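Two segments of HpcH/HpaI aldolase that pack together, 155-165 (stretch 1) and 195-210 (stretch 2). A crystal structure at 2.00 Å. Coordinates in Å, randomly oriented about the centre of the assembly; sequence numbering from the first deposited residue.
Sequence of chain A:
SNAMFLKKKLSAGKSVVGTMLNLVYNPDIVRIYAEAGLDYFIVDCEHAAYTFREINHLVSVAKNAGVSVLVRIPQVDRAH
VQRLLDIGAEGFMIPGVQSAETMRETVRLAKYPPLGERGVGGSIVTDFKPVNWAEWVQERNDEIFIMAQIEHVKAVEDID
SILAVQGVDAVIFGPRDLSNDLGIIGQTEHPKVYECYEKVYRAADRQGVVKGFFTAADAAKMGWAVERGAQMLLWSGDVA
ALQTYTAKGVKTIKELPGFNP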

# COMPACT_ATOMS: atom_id res chain seq x y z
N ALA A 155 16.69 -27.67 -12.08
CA ALA A 155 16.36 -26.80 -13.20
C ALA A 155 17.63 -26.11 -13.71
O ALA A 155 17.83 -25.96 -14.92
CB ALA A 155 15.31 -25.75 -12.79
N VAL A 156 18.48 -25.69 -12.78
CA VAL A 156 19.75 -25.10 -13.16
C VAL A 156 20.58 -26.07 -14.00
O VAL A 156 21.16 -25.71 -15.03
CB VAL A 156 20.55 -24.67 -11.92
CG1 VAL A 156 21.93 -24.17 -12.31
CG2 VAL A 156 19.79 -23.58 -11.18
N GLU A 157 20.63 -27.33 -13.56
CA GLU A 157 21.37 -28.36 -14.29
C GLU A 157 20.78 -28.60 -15.68
O GLU A 157 21.50 -28.92 -16.62
CB GLU A 157 21.37 -29.66 -13.50
CG GLU A 157 22.15 -29.60 -12.20
CD GLU A 157 21.94 -30.85 -11.35
OE1 GLU A 157 22.59 -30.96 -10.28
OE2 GLU A 157 21.13 -31.72 -11.75
N ASP A 158 19.47 -28.45 -15.80
CA ASP A 158 18.80 -28.74 -17.06
C ASP A 158 18.40 -27.46 -17.79
O ASP A 158 17.50 -27.46 -18.64
CB ASP A 158 17.56 -29.60 -16.81
CG ASP A 158 17.03 -30.24 -18.07
OD1 ASP A 158 17.83 -30.46 -19.01
OD2 ASP A 158 15.81 -30.52 -18.13
N ILE A 159 19.09 -26.37 -17.48
CA ILE A 159 18.64 -25.04 -17.91
C ILE A 159 18.60 -24.85 -19.43
O ILE A 159 17.71 -24.19 -19.95
CB ILE A 159 19.46 -23.91 -17.22
CG1 ILE A 159 18.82 -22.55 -17.50
CG2 ILE A 159 20.93 -23.96 -17.65
CD1 ILE A 159 17.41 -22.41 -16.91
N ASP A 160 19.56 -25.41 -20.15
CA ASP A 160 19.58 -25.21 -21.60
C ASP A 160 18.32 -25.79 -22.25
O ASP A 160 17.76 -25.18 -23.16
CB ASP A 160 20.84 -25.82 -22.22
CG ASP A 160 22.06 -24.97 -22.00
OD1 ASP A 160 22.22 -23.98 -22.74
OD2 ASP A 160 22.83 -25.27 -21.07
N SER A 161 17.90 -26.96 -21.79
CA SER A 161 16.68 -27.58 -22.28
C SER A 161 15.46 -26.71 -21.97
O SER A 161 14.57 -26.53 -22.80
CB SER A 161 16.52 -28.96 -21.65
OG SER A 161 15.36 -29.60 -22.11
N ILE A 162 15.42 -26.15 -20.78
CA ILE A 162 14.28 -25.31 -20.41
C ILE A 162 14.22 -24.05 -21.28
O ILE A 162 13.16 -23.72 -21.81
CB ILE A 162 14.30 -24.97 -18.92
CG1 ILE A 162 14.11 -26.24 -18.10
CG2 ILE A 162 13.22 -23.91 -18.60
CD1 ILE A 162 14.39 -26.11 -16.61
N LEU A 163 15.35 -23.38 -21.43
CA LEU A 163 15.38 -22.10 -22.14
C LEU A 163 15.38 -22.20 -23.67
O LEU A 163 15.22 -21.19 -24.35
CB LEU A 163 16.57 -21.25 -21.67
CG LEU A 163 16.58 -20.94 -20.17
CD1 LEU A 163 17.71 -19.97 -19.83
CD2 LEU A 163 15.24 -20.37 -19.73
N ALA A 164 15.57 -23.41 -24.20
CA ALA A 164 15.56 -23.60 -25.65
C ALA A 164 14.15 -23.70 -26.23
O ALA A 164 13.96 -23.65 -27.44
CB ALA A 164 16.39 -24.84 -26.05
N VAL A 165 13.16 -23.86 -25.36
CA VAL A 165 11.78 -23.96 -25.82
C VAL A 165 11.38 -22.67 -26.53
O VAL A 165 11.57 -21.58 -26.01
CB VAL A 165 10.80 -24.26 -24.66
CG1 VAL A 165 9.37 -24.16 -25.13
CG2 VAL A 165 11.08 -25.66 -24.07
N GLU A 195 26.48 -18.71 -7.98
CA GLU A 195 26.96 -19.70 -8.94
C GLU A 195 25.82 -20.18 -9.83
O GLU A 195 25.97 -20.27 -11.05
CB GLU A 195 27.57 -20.91 -8.24
CG GLU A 195 28.92 -20.67 -7.60
CD GLU A 195 29.44 -21.90 -6.88
OE1 GLU A 195 29.14 -23.03 -7.33
OE2 GLU A 195 30.14 -21.74 -5.85
N CYS A 196 24.68 -20.49 -9.22
CA CYS A 196 23.50 -20.88 -9.98
C CYS A 196 23.08 -19.78 -10.95
O CYS A 196 22.82 -20.03 -12.13
CB CYS A 196 22.32 -21.21 -9.04
SG CYS A 196 22.54 -22.71 -8.05
N TYR A 197 23.02 -18.54 -10.46
CA TYR A 197 22.63 -17.43 -11.32
C TYR A 197 23.52 -17.38 -12.55
O TYR A 197 23.04 -17.24 -13.67
CB TYR A 197 22.75 -16.10 -10.58
CG TYR A 197 21.81 -15.92 -9.41
CD1 TYR A 197 20.68 -16.72 -9.26
CD2 TYR A 197 22.05 -14.94 -8.45
CE1 TYR A 197 19.81 -16.53 -8.18
CE2 TYR A 197 21.20 -14.75 -7.38
CZ TYR A 197 20.08 -15.54 -7.25
OH TYR A 197 19.26 -15.33 -6.17
N GLU A 198 24.83 -17.49 -12.33
CA GLU A 198 25.80 -17.41 -13.42
C GLU A 198 25.56 -18.50 -14.45
O GLU A 198 25.60 -18.24 -15.65
CB GLU A 198 27.24 -17.50 -12.88
CG GLU A 198 27.67 -16.35 -11.97
CD GLU A 198 28.07 -15.10 -12.74
OE1 GLU A 198 27.66 -14.95 -13.91
OE2 GLU A 198 28.80 -14.25 -12.17
N LYS A 199 25.34 -19.72 -13.97
CA LYS A 199 25.09 -20.85 -14.87
C LYS A 199 23.86 -20.58 -15.72
O LYS A 199 23.85 -20.84 -16.92
CB LYS A 199 24.91 -22.15 -14.10
CG LYS A 199 26.20 -22.79 -13.62
CD LYS A 199 25.93 -24.05 -12.81
CE LYS A 199 27.22 -24.64 -12.26
NZ LYS A 199 26.96 -25.75 -11.32
N VAL A 200 22.82 -20.06 -15.09
CA VAL A 200 21.59 -19.80 -15.83
C VAL A 200 21.78 -18.67 -16.84
O VAL A 200 21.30 -18.74 -17.97
CB VAL A 200 20.42 -19.47 -14.88
CG1 VAL A 200 19.20 -18.99 -15.70
CG2 VAL A 200 20.08 -20.71 -14.05
N TYR A 201 22.49 -17.62 -16.44
CA TYR A 201 22.74 -16.51 -17.35
C TYR A 201 23.53 -16.95 -18.60
O TYR A 201 23.25 -16.53 -19.72
CB TYR A 201 23.46 -15.37 -16.62
CG TYR A 201 22.54 -14.42 -15.87
CD1 TYR A 201 21.18 -14.68 -15.74
CD2 TYR A 201 23.03 -13.25 -15.31
CE1 TYR A 201 20.34 -13.80 -15.06
CE2 TYR A 201 22.21 -12.37 -14.63
CZ TYR A 201 20.86 -12.65 -14.50
OH TYR A 201 20.07 -11.75 -13.83
N ARG A 202 24.52 -17.82 -18.40
CA ARG A 202 25.26 -18.34 -19.56
C ARG A 202 24.35 -19.10 -20.52
O ARG A 202 24.47 -18.96 -21.73
CB ARG A 202 26.42 -19.22 -19.11
CG ARG A 202 27.58 -18.45 -18.52
CD ARG A 202 28.69 -19.38 -18.11
NE ARG A 202 29.12 -19.11 -16.74
CZ ARG A 202 29.13 -20.02 -15.78
NH1 ARG A 202 28.75 -21.25 -16.05
NH2 ARG A 202 29.53 -19.69 -14.56
N ALA A 203 23.43 -19.89 -19.97
CA ALA A 203 22.47 -20.59 -20.82
C ALA A 203 21.53 -19.63 -21.52
O ALA A 203 21.19 -19.80 -22.70
CB ALA A 203 21.69 -21.63 -20.01
N ALA A 204 21.09 -18.60 -20.80
CA ALA A 204 20.22 -17.59 -21.41
C ALA A 204 20.93 -16.95 -22.61
O ALA A 204 20.32 -16.74 -23.67
CB ALA A 204 19.83 -16.53 -20.37
N ASP A 205 22.21 -16.63 -22.45
CA ASP A 205 22.99 -16.06 -23.54
C ASP A 205 23.05 -17.01 -24.74
O ASP A 205 22.84 -16.60 -25.88
CB ASP A 205 24.41 -15.71 -23.07
CG ASP A 205 24.41 -14.55 -22.07
OD1 ASP A 205 23.44 -13.78 -22.08
OD2 ASP A 205 25.38 -14.42 -21.28
N ARG A 206 23.32 -18.29 -24.47
CA ARG A 206 23.37 -19.29 -25.54
C ARG A 206 22.04 -19.43 -26.28
O ARG A 206 22.03 -19.65 -27.50
CB ARG A 206 23.78 -20.66 -24.98
CG ARG A 206 25.24 -20.76 -24.58
CD ARG A 206 25.64 -22.21 -24.31
NE ARG A 206 24.99 -22.75 -23.12
CZ ARG A 206 25.52 -22.70 -21.90
NH1 ARG A 206 26.70 -22.13 -21.71
NH2 ARG A 206 24.87 -23.23 -20.87
N GLN A 207 20.93 -19.29 -25.56
CA GLN A 207 19.61 -19.53 -26.14
C GLN A 207 18.91 -18.27 -26.62
O GLN A 207 17.80 -18.34 -27.14
CB GLN A 207 18.71 -20.27 -25.14
CG GLN A 207 19.30 -21.56 -24.59
CD GLN A 207 19.65 -22.56 -25.68
OE1 GLN A 207 18.99 -22.61 -26.72
NE2 GLN A 207 20.70 -23.34 -25.46
N GLY A 208 19.54 -17.11 -26.44
CA GLY A 208 18.94 -15.85 -26.85
C GLY A 208 17.73 -15.46 -26.02
O GLY A 208 16.75 -14.93 -26.53
N VAL A 209 17.82 -15.70 -24.71
CA VAL A 209 16.72 -15.43 -23.78
C VAL A 209 17.06 -14.24 -22.88
O VAL A 209 18.19 -14.09 -22.42
CB VAL A 209 16.43 -16.70 -22.94
CG1 VAL A 209 15.55 -16.39 -21.73
CG2 VAL A 209 15.79 -17.79 -23.82
N VAL A 210 16.08 -13.37 -22.62
CA VAL A 210 16.31 -12.20 -21.78
C VAL A 210 16.64 -12.61 -20.34
O VAL A 210 16.04 -13.53 -19.79
CB VAL A 210 15.11 -11.23 -21.81
CG1 VAL A 210 15.25 -10.16 -20.74
CG2 VAL A 210 14.96 -10.60 -23.18

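Helix 195-207 of HpcH/HpaI aldolase packs against the short helix 159-163 and the end of the preceding helix, residues 155-157; the axes of 159-163 and 195-207 approach to 9.2 Å and their N-to-C directions differ by 44°, so the two run roughly the same way. Successive close points in the backbone, Val156 with Val200, Asp160 with Ala203 and Ala164 with Gln207, follow this shared direction. The contact buries 577 Å² in all.

Along stretch 2, Cys196 comes first: its CA-to-CB bond points sideways, and Cys196 CB lies 4.1 Å from Val156 CG2, an apolar contact. One turn on, Lys199 points its CA-to-CB bond toward stretch 1, and Lys199 CB and Lys199 CD each lie 4.0 Å from Val156 CG1. Val200 links several residues of stretch 1. Its CG2 meets Val156 CG2 at 4.1 Å, its CG1 meets Ile159 CG1 at 4.0 Å, and the same Val200 CG1 is 4.5 Å from Leu163 CD1.

Ala203 sits at the tightest apolar point. Ala203 CB is 3.4 Å from Ile159 CG2, and the backbones are also close here, with Ala203 CA 5.5 Å from Asp160 CA. Ala204 adds one wall of a pocket: Leu163 enters as a knob among Val200, Ala203, Ala204 and Gln207, its CD1 3.8 Å from Ala204 N and 4.1 Å from Ala204 CB.

At Arg206 the contact turns polar. Asp160 points its CA-to-CB bond sideways, but its carboxylate reaches nearer and forms a salt bridge, Arg206 NH2 to Asp160 OD2 at 2.9 Å. Arg206 NE also donates to Asp160 OD1 at 3.1 Å, so the carboxylate meets the guanidinium edge near its plane through both oxygens; a weak bond from Arg206 NH2 to Asp160 OD1 at 3.3 Å supplements the pair. Gln207 donates through NE2 to the same Asp160 OD1 at 3.2 Å, with an N-H...O angle of 157°, making this oxygen a shared acceptor for two side chains. The aliphatic part of Gln207 lies against Leu163: Gln207 CG is 4.0 Å from Leu163 CB.

Gly208, with phi 69°, leaves the helical conformation in a Schellman motif, and Val209 N bonds back to Ala204 O at 2.9 Å. Beyond this turn Val209 points toward stretch 1 again, its CG2 4.1 Å from Leu163 CB and 3.5 Å from Leu163 O, extending the apolar contact around Leu163 past the helix.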